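Local coordinates for mRNA interferase RelE (Escherichia coli, PDB 4FXI), which cleaves mRNA codon-specifically in the ribosomal A site, acting as the toxin of a type II toxin-antitoxin pair that inhibits translation during amino acid starvation, at residues Leu5-Asp8 / Glu14-Lys17; Ser36-Ala41 / Val66-Val71; Arg23-Lys28 / Ile53-Ser58. The protein carries 1 engineered substitution. One frame throughout, in Å; residues are numbered along the deposited sequence.

Interaction 1: residues Leu5-Asp8 / Glu14-Lys17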
loop_
_atom_site.group_PDB
_atom_site.type_symbol
_atom_site.label_atom_id
_atom_site.label_comp_id
_atom_site.label_asym_id
_atom_site.label_seq_id
_atom_site.Cartn_x
_atom_site.Cartn_y
_atom_site.Cartn_z
ATOM N N LEU A 5 -6.798 -1.610 9.939
ATOM C CA LEU A 5 -6.540 -0.982 8.642
ATOM C C LEU A 5 -7.047 0.455 8.600
ATOM O O LEU A 5 -8.104 0.760 9.153
ATOM C CB LEU A 5 -7.214 -1.795 7.520
ATOM C CG LEU A 5 -7.219 -1.201 6.105
ATOM C CD1 LEU A 5 -5.799 -1.155 5.513
ATOM C CD2 LEU A 5 -8.138 -1.995 5.191
ATOM N N ASP A 6 -6.292 1.333 7.943
ATOM C CA ASP A 6 -6.727 2.707 7.736
ATOM C C ASP A 6 -6.180 3.150 6.384
ATOM O O ASP A 6 -5.156 2.632 5.935
ATOM C CB ASP A 6 -6.193 3.610 8.856
ATOM C CG ASP A 6 -6.807 5.004 8.831
ATOM O OD1 ASP A 6 -7.971 5.139 8.395
ATOM O OD2 ASP A 6 -6.127 5.962 9.252
ATOM N N PHE A 7 -6.865 4.086 5.734
ATOM C CA PHE A 7 -6.436 4.628 4.445
ATOM C C PHE A 7 -6.234 6.124 4.567
ATOM O O PHE A 7 -7.024 6.810 5.232
ATOM C CB PHE A 7 -7.542 4.456 3.395
ATOM C CG PHE A 7 -7.593 3.105 2.757
ATOM C CD1 PHE A 7 -8.238 2.052 3.383
ATOM C CD2 PHE A 7 -7.041 2.897 1.513
ATOM C CE1 PHE A 7 -8.294 0.800 2.777
ATOM C CE2 PHE A 7 -7.097 1.649 0.901
ATOM C CZ PHE A 7 -7.735 0.601 1.535
ATOM N N ASP A 8 -5.206 6.637 3.896
ATOM C CA ASP A 8 -5.146 8.060 3.601
ATOM C C ASP A 8 -6.348 8.374 2.731
ATOM O O ASP A 8 -6.698 7.578 1.857
ATOM C CB ASP A 8 -3.869 8.380 2.821
ATOM C CG ASP A 8 -3.699 9.865 2.566
ATOM O OD1 ASP A 8 -4.345 10.397 1.643
ATOM O OD2 ASP A 8 -2.901 10.500 3.285
ATOM N N GLU A 14 -8.231 6.501 -4.617
ATOM C CA GLU A 14 -7.502 5.684 -5.585
ATOM C C GLU A 14 -8.009 4.245 -5.581
ATOM O O GLU A 14 -8.237 3.643 -6.634
ATOM C CB GLU A 14 -6.001 5.716 -5.283
ATOM C CG GLU A 14 -5.359 7.076 -5.596
ATOM C CD GLU A 14 -3.961 7.216 -5.032
ATOM O OE1 GLU A 14 -3.678 6.616 -3.974
ATOM O OE2 GLU A 14 -3.143 7.935 -5.649
ATOM N N TRP A 15 -8.185 3.702 -4.380
ATOM C CA TRP A 15 -8.689 2.347 -4.207
ATOM C C TRP A 15 -10.039 2.138 -4.898
ATOM O O TRP A 15 -10.237 1.147 -5.601
ATOM C CB TRP A 15 -8.817 2.039 -2.719
ATOM C CG TRP A 15 -9.240 0.640 -2.395
ATOM C CD1 TRP A 15 -10.486 0.231 -1.997
ATOM C CD2 TRP A 15 -8.416 -0.534 -2.407
ATOM N NE1 TRP A 15 -10.480 -1.124 -1.764
ATOM C CE2 TRP A 15 -9.226 -1.615 -2.014
ATOM C CE3 TRP A 15 -7.072 -0.774 -2.725
ATOM C CZ2 TRP A 15 -8.734 -2.919 -1.922
ATOM C CZ3 TRP A 15 -6.589 -2.061 -2.629
ATOM C CH2 TRP A 15 -7.417 -3.118 -2.230
ATOM N N ARG A 16 -10.967 3.069 -4.711
ATOM C CA ARG A 16 -12.301 2.891 -5.280
ATOM C C ARG A 16 -12.330 3.132 -6.797
ATOM O O ARG A 16 -13.197 2.604 -7.497
ATOM C CB ARG A 16 -13.338 3.751 -4.544
ATOM C CG ARG A 16 -13.163 3.767 -3.022
ATOM C CD ARG A 16 -14.225 2.974 -2.248
ATOM N NE ARG A 16 -14.108 1.535 -2.437
ATOM C CZ ARG A 16 -14.119 0.626 -1.459
ATOM N NH1 ARG A 16 -14.250 0.981 -0.192
ATOM N NH2 ARG A 16 -14.004 -0.655 -1.758
ATOM N N LYS A 17 -11.378 3.910 -7.310
ATOM C CA LYS A 17 -11.291 4.154 -8.754
ATOM C C LYS A 17 -10.654 2.985 -9.510
ATOM O O LYS A 17 -10.839 2.837 -10.715
ATOM C CB LYS A 17 -10.522 5.445 -9.053
ATOM C CG LYS A 17 -11.324 6.710 -8.814
ATOM C CD LYS A 17 -10.722 7.888 -9.564
ATOM C CE LYS A 17 -11.592 9.131 -9.430
ATOM N NZ LYS A 17 -11.119 10.245 -10.303
#
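The contact between 5-8 and 14-17 is carried by one aromatic pair, F7 at the end of strand 4-7 and W15 in the last turn of helix 9-17. Entering the second segment, E14 turns its carboxylate elsewhere: OE1 accepts a hydrogen bond from V78 N and OE2 forms a salt bridge with R93, tying helix 9-17 to strand 72-78 and to helix 85-94. This is a strand-to-helix connection at the start of the RelE/ParE fold, with D8 as the N-cap of the helix and strand 4-7 pairing with strand 72-78. W15 follows. Its CG lies anti to the backbone N (chi1 -176°), which puts the indole on the side of F7, one face turned to it. The phenyl ring presents its edge, with centroids of the F7 ring and the five-membered ring of W15 5.2 Å apart and the planes inclined at 54°, a tilted edge-to-face stack. F7 CZ sits over the rim of the indole face, while F7 CE2 packs at 4.0 Å against W15 CB. At R16 the guanidinium lies with one face toward W15 CD1, which stands 3.5 Å from its plane.

Interaction 2: residues Ser36-Ala41 / Val66-Val71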
loop_
_atom_site.group_PDB
_atom_site.type_symbol
_atom_site.label_atom_id
_atom_site.label_comp_id
_atom_site.label_asym_id
_atom_site.label_seq_id
_atom_site.Cartn_x
_atom_site.Cartn_y
_atom_site.Cartn_z
ATOM N N SER A 36 0.002 -9.996 9.312
ATOM C CA SER A 36 1.402 -9.810 9.700
ATOM C C SER A 36 2.081 -8.911 8.658
ATOM O O SER A 36 2.615 -9.396 7.656
ATOM C CB SER A 36 2.116 -11.163 9.773
ATOM O OG SER A 36 3.469 -11.016 10.171
ATOM N N PRO A 37 2.055 -7.593 8.892
ATOM C CA PRO A 37 2.334 -6.635 7.814
ATOM C C PRO A 37 3.805 -6.339 7.546
ATOM O O PRO A 37 4.110 -5.796 6.499
ATOM C CB PRO A 37 1.605 -5.370 8.293
ATOM C CG PRO A 37 1.687 -5.464 9.788
ATOM C CD PRO A 37 1.461 -6.935 10.073
ATOM N N ARG A 38 4.696 -6.689 8.461
ATOM C CA ARG A 38 6.110 -6.475 8.210
ATOM C C ARG A 38 6.633 -7.680 7.462
ATOM O O ARG A 38 6.852 -8.745 8.039
ATOM C CB ARG A 38 6.862 -6.244 9.517
ATOM C CG ARG A 38 6.400 -4.981 10.244
ATOM C CD ARG A 38 7.308 -4.689 11.432
ATOM N NE ARG A 38 6.897 -3.507 12.182
ATOM C CZ ARG A 38 7.171 -2.259 11.815
ATOM N NH1 ARG A 38 7.843 -2.024 10.693
ATOM N NH2 ARG A 38 6.766 -1.246 12.567
ATOM N N ILE A 39 6.750 -7.519 6.154
ATOM C CA ILE A 39 7.222 -8.576 5.283
ATOM C C ILE A 39 8.507 -7.986 4.731
ATOM O O ILE A 39 8.467 -7.099 3.883
ATOM C CB ILE A 39 6.215 -8.818 4.148
ATOM C CG1 ILE A 39 4.879 -9.301 4.723
ATOM C CG2 ILE A 39 6.747 -9.832 3.147
ATOM C CD1 ILE A 39 3.772 -9.350 3.705
ATOM N N GLU A 40 9.636 -8.467 5.242
ATOM C CA GLU A 40 10.928 -7.820 4.992
ATOM C C GLU A 40 11.270 -7.723 3.512
ATOM O O GLU A 40 11.859 -6.722 3.066
ATOM C CB GLU A 40 12.027 -8.528 5.791
ATOM C CG GLU A 40 13.415 -7.927 5.611
ATOM C CD GLU A 40 13.587 -6.568 6.268
ATOM O OE1 GLU A 40 12.695 -6.126 7.027
ATOM O OE2 GLU A 40 14.638 -5.934 6.021
ATOM N N ALA A 41 10.858 -8.728 2.743
ATOM C CA ALA A 41 11.122 -8.747 1.301
ATOM C C ALA A 41 10.476 -7.567 0.580
ATOM O O ALA A 41 10.932 -7.147 -0.493
ATOM C CB ALA A 41 10.656 -10.061 0.684
ATOM N N VAL A 66 3.481 0.880 8.392
ATOM C CA VAL A 66 3.074 0.171 9.608
ATOM C C VAL A 66 3.237 1.063 10.836
ATOM O O VAL A 66 4.314 1.598 11.080
ATOM C CB VAL A 66 3.871 -1.110 9.792
ATOM C CG1 VAL A 66 3.490 -1.776 11.109
ATOM C CG2 VAL A 66 3.606 -2.046 8.614
ATOM N N ILE A 67 2.169 1.226 11.608
ATOM C CA ILE A 67 2.199 2.129 12.755
ATOM C C ILE A 67 1.909 1.353 14.031
ATOM O O ILE A 67 0.746 1.187 14.424
ATOM C CB ILE A 67 1.188 3.289 12.595
ATOM C CG1 ILE A 67 1.381 3.979 11.233
ATOM C CG2 ILE A 67 1.327 4.291 13.747
ATOM C CD1 ILE A 67 0.375 5.067 10.936
ATOM N N ASP A 68 2.969 0.869 14.669
ATOM C CA ASP A 68 2.825 -0.028 15.821
ATOM C C ASP A 68 2.056 0.599 16.979
ATOM O O ASP A 68 1.313 -0.090 17.670
ATOM C CB ASP A 68 4.200 -0.475 16.328
ATOM C CG ASP A 68 4.869 -1.475 15.407
ATOM O OD1 ASP A 68 4.164 -2.100 14.592
ATOM O OD2 ASP A 68 6.103 -1.647 15.518
ATOM N N GLU A 69 2.238 1.899 17.194
ATOM C CA GLU A 69 1.621 2.568 18.339
ATOM C C GLU A 69 0.097 2.570 18.226
ATOM O O GLU A 69 -0.607 2.723 19.223
ATOM C CB GLU A 69 2.148 3.996 18.491
ATOM C CG GLU A 69 3.630 4.156 18.169
ATOM C CD GLU A 69 3.892 4.379 16.683
ATOM O OE1 GLU A 69 4.494 3.492 16.037
ATOM O OE2 GLU A 69 3.500 5.447 16.163
ATOM N N LYS A 70 -0.409 2.395 17.007
ATOM C CA LYS A 70 -1.855 2.359 16.786
ATOM C C LYS A 70 -2.302 0.989 16.297
ATOM O O LYS A 70 -3.487 0.771 15.995
ATOM C CB LYS A 70 -2.282 3.445 15.791
ATOM C CG LYS A 70 -1.976 4.866 16.256
ATOM C CD LYS A 70 -2.440 5.887 15.222
ATOM C CE LYS A 70 -3.905 5.665 14.853
ATOM N NZ LYS A 70 -4.352 6.545 13.738
ATOM N N VAL A 71 -1.349 0.064 16.248
ATOM C CA VAL A 71 -1.561 -1.276 15.712
ATOM C C VAL A 71 -2.276 -1.210 14.362
ATOM O O VAL A 71 -3.243 -1.933 14.117
ATOM C CB VAL A 71 -2.376 -2.173 16.676
ATOM C CG1 VAL A 71 -2.124 -3.639 16.359
ATOM C CG2 VAL A 71 -2.015 -1.879 18.119
HETATM O O HOH W 1 6.828 -4.222 14.974
#
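R38 meets both V66 and D68, while the neighbouring P37 touches V66 from a second direction. The guanidinium lays one face over the valine, with R38 NH2 3.6 Å from V66 CG1, and turns its edge to the carboxylate. There R38 NH2 donates to D68 OD2 at 3.1 Å with an N-H...O angle of 153°, the stronger arm of a salt bridge whose bond to OD1 is weak. The two flat groups are far from coplanar, at 76°, and NH2 reaches OD2 from above the carboxylate plane. A water closes a second path, accepting from R38 NE at 2.9 Å and donating to D68 OD2 at 2.7 Å, so OD2 receives two bonds. On the other branch of V66, CG2 packs against P37 CB at 3.9 Å, the two side chains crossing at about a right angle.

Further out, the extended run of R38 from CG to NE carries its head to this place, where NH1 forms a salt bridge with D49 and a hydrogen bond with Y51 OH. D68 OD1 is hydrogen-bonded to Y3 OH, and P37 O to Y64 OH. The contact thus joins the loop that leaves helix 20-35 to the end of strand 60-67 and the turn leading to strand 72-78, with P37 also resting on V73 of that strand.

Interaction 3: residues Arg23-Lys28 / Ile53-Ser58. With SO4 (sulfate ion), chain D.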
loop_
_atom_site.group_PDB
_atom_site.type_symbol
_atom_site.label_atom_id
_atom_site.label_comp_id
_atom_site.label_asym_id
_atom_site.label_seq_id
_atom_site.Cartn_x
_atom_site.Cartn_y
_atom_site.Cartn_z
ATOM N N ARG A 23 -8.266 -4.429 -8.215
ATOM C CA ARG A 23 -8.590 -4.216 -6.806
ATOM C C ARG A 23 -8.700 -5.540 -6.050
ATOM O O ARG A 23 -8.196 -5.661 -4.937
ATOM C CB ARG A 23 -9.888 -3.427 -6.646
ATOM C CG ARG A 23 -10.231 -3.114 -5.197
ATOM C CD ARG A 23 -11.607 -2.461 -5.069
ATOM N NE ARG A 23 -11.736 -1.289 -5.922
ATOM C CZ ARG A 23 -12.511 -1.223 -7.000
ATOM N NH1 ARG A 23 -13.250 -2.266 -7.367
ATOM N NH2 ARG A 23 -12.553 -0.105 -7.709
ATOM N N GLU A 24 -9.355 -6.529 -6.656
ATOM C CA GLU A 24 -9.529 -7.826 -6.003
ATOM C C GLU A 24 -8.191 -8.518 -5.776
ATOM O O GLU A 24 -8.013 -9.223 -4.778
ATOM C CB GLU A 24 -10.465 -8.742 -6.804
ATOM C CG GLU A 24 -11.934 -8.299 -6.815
ATOM C CD GLU A 24 -12.536 -8.166 -5.419
ATOM O OE1 GLU A 24 -13.199 -7.141 -5.154
ATOM O OE2 GLU A 24 -12.354 -9.082 -4.587
ATOM N N GLN A 25 -7.266 -8.335 -6.715
ATOM C CA GLN A 25 -5.927 -8.911 -6.609
ATOM C C GLN A 25 -5.180 -8.295 -5.438
ATOM O O GLN A 25 -4.576 -9.001 -4.630
ATOM C CB GLN A 25 -5.128 -8.658 -7.889
ATOM C CG GLN A 25 -5.595 -9.446 -9.093
ATOM C CD GLN A 25 -4.728 -9.195 -10.310
ATOM O OE1 GLN A 25 -3.629 -9.740 -10.427
ATOM N NE2 GLN A 25 -5.210 -8.356 -11.214
ATOM N N LEU A 26 -5.221 -6.967 -5.362
ATOM C CA LEU A 26 -4.589 -6.236 -4.270
ATOM C C LEU A 26 -5.300 -6.506 -2.953
ATOM O O LEU A 26 -4.674 -6.546 -1.894
ATOM C CB LEU A 26 -4.599 -4.736 -4.547
ATOM C CG LEU A 26 -3.698 -4.218 -5.665
ATOM C CD1 LEU A 26 -3.943 -2.731 -5.863
ATOM C CD2 LEU A 26 -2.235 -4.483 -5.331
ATOM N N LYS A 27 -6.613 -6.705 -3.015
ATOM C CA LYS A 27 -7.371 -6.904 -1.789
ATOM C C LYS A 27 -6.966 -8.190 -1.082
ATOM O O LYS A 27 -6.771 -8.195 0.134
ATOM C CB LYS A 27 -8.879 -6.877 -2.061
ATOM C CG LYS A 27 -9.722 -7.252 -0.857
ATOM C CD LYS A 27 -11.218 -7.153 -1.187
ATOM C CE LYS A 27 -12.060 -7.815 -0.126
ATOM N NZ LYS A 27 -13.529 -7.536 -0.298
ATOM N N LYS A 28 -6.816 -9.270 -1.849
ATOM C CA LYS A 28 -6.387 -10.552 -1.288
ATOM C C LYS A 28 -5.059 -10.424 -0.556
ATOM O O LYS A 28 -4.884 -10.962 0.542
ATOM C CB LYS A 28 -6.269 -11.606 -2.385
ATOM C CG LYS A 28 -5.748 -12.941 -1.902
ATOM C CD LYS A 28 -5.836 -13.997 -2.993
ATOM C CE LYS A 28 -4.806 -15.102 -2.786
ATOM N NZ LYS A 28 -4.886 -15.700 -1.427
ATOM N N ILE A 53 2.935 -3.573 -1.816
ATOM C CA ILE A 53 2.318 -4.768 -2.352
ATOM C C ILE A 53 2.449 -4.677 -3.858
ATOM O O ILE A 53 2.096 -3.647 -4.452
ATOM C CB ILE A 53 0.820 -4.858 -2.019
ATOM C CG1 ILE A 53 0.614 -4.734 -0.516
ATOM C CG2 ILE A 53 0.264 -6.175 -2.548
ATOM C CD1 ILE A 53 -0.852 -4.897 -0.065
ATOM N N LYS A 54 2.978 -5.738 -4.463
ATOM C CA LYS A 54 3.256 -5.752 -5.892
ATOM C C LYS A 54 2.362 -6.756 -6.614
ATOM O O LYS A 54 2.020 -7.802 -6.069
ATOM C CB LYS A 54 4.732 -6.099 -6.137
ATOM C CG LYS A 54 5.125 -6.178 -7.609
ATOM C CD LYS A 54 6.555 -6.683 -7.814
ATOM C CE LYS A 54 7.589 -5.655 -7.375
ATOM N NZ LYS A 54 8.966 -6.000 -7.845
ATOM N N LEU A 55 1.968 -6.418 -7.838
ATOM C CA LEU A 55 1.323 -7.369 -8.735
ATOM C C LEU A 55 2.268 -7.691 -9.892
ATOM O O LEU A 55 3.006 -6.820 -10.365
ATOM C CB LEU A 55 0.007 -6.807 -9.268
ATOM C CG LEU A 55 -1.061 -6.460 -8.232
ATOM C CD1 LEU A 55 -2.336 -5.992 -8.922
ATOM C CD2 LEU A 55 -1.333 -7.662 -7.353
ATOM N N ARG A 56 2.246 -8.938 -10.341
ATOM C CA ARG A 56 3.176 -9.399 -11.367
ATOM C C ARG A 56 2.998 -8.715 -12.728
ATOM O O ARG A 56 3.973 -8.516 -13.456
ATOM C CB ARG A 56 3.102 -10.923 -11.512
ATOM C CG ARG A 56 3.910 -11.480 -12.673
ATOM C CD ARG A 56 4.743 -12.678 -12.257
ATOM N NE ARG A 56 3.921 -13.760 -11.725
ATOM C CZ ARG A 56 3.314 -14.676 -12.473
ATOM N NH1 ARG A 56 3.431 -14.642 -13.794
ATOM N NH2 ARG A 56 2.590 -15.626 -11.901
ATOM N N SER A 57 1.771 -8.340 -13.077
ATOM C CA SER A 57 1.556 -7.737 -14.390
ATOM C C SER A 57 0.380 -6.763 -14.488
ATOM O O SER A 57 -0.536 -6.984 -15.284
ATOM C CB SER A 57 1.381 -8.832 -15.443
ATOM O OG SER A 57 0.016 -9.199 -15.557
ATOM N N SER A 58 0.405 -5.687 -13.708
ATOM C CA SER A 58 -0.609 -4.640 -13.879
ATOM C C SER A 58 -0.136 -3.280 -14.453
ATOM O O SER A 58 -0.750 -2.795 -15.406
ATOM C CB SER A 58 -1.510 -4.486 -12.643
ATOM O OG SER A 58 -0.776 -4.647 -11.445
HETATM S S SO4 D . 8.484 -2.028 -8.625
HETATM O O1 SO4 D . 9.317 -3.059 -8.012
HETATM O O2 SO4 D . 9.208 -0.760 -8.629
HETATM O O3 SO4 D . 8.150 -2.413 -9.994
HETATM O O4 SO4 D . 7.251 -1.874 -7.859
HETATM O O HOH W 2 -0.963 -9.366 -11.954
#
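L55 and L26 bury the most surface here, with Q25 next; the two leucines form an apolar seam between helix 20-35 and the chain that runs on from strand 52-54, with the CB of Q25 at its margin. The leucines cross at about a right angle. The CD2 methyl of L26 reaches over the branch point of L55, 3.7 Å from L55 CG, and L55 CD1 lies 4.0 Å from L26 CG, so the forked ends mesh. In L26 the CG stands anti to the carbonyl carbon (chi1 -70°), a setting that swings the methyls from the flank of the helix toward 53-55. The same CD2 also touches I53 CG2 at 4.1 Å; I53, two residues before L55, points to the same side and adds packing on K29, L30 and V33 of the helix. L26 is backed by W15 and L18.

At the more exposed margin Q25 brings only its CB to L55, 4.0 Å from CD2. Its chain extends beyond CG and carries the amide past the leucine toward the turn, where a water donates to Q25 OE1 at 3.1 Å and accepts from S57 N at 3.1 Å. This bridge is a water-mediated polar link across the contact, though S57 is poorly ordered.

K54, between I53 and L55, points away from the helix. Its NZ donates to O1 of a sulfate ion at 3.0 Å, and Y87 OH and R61 NE bind the same ion, which probably came from the crystallisation liquor. K54 and R61 are inferred to stabilise the transition state, and K52 to be the proton acceptor. Alternation of side chains along 53-55 thus puts the apolar residues against the helix and K54 on the opposite side, at the inferred ribonuclease site of the RelE toxin fold, where the sulfate may mimic an RNA phosphate.

In the fold
From the N terminus, interaction 1 closes first, a short loop that folds helix 9-17 back toward strand 4-7 before the other two open. Helix 20-35 then starts interaction 3 at 23-28, and the loop after it starts interaction 2 at 36-41. Interaction 3 closes at 53-58 and interaction 2 at 66-71, so these two cross rather than nest. Interactions 1 and 3 touch directly: W15 packs on K27, and its carbonyl probably accepts a hydrogen bond from R23. Interaction 2 lies apart, its centre about 19 Å from that of interaction 3. All three reach the same mixed sheet, interaction 1 at outer strand 4-7, interaction 3 at outer strand 52-54 and interaction 2 at strand 60-67.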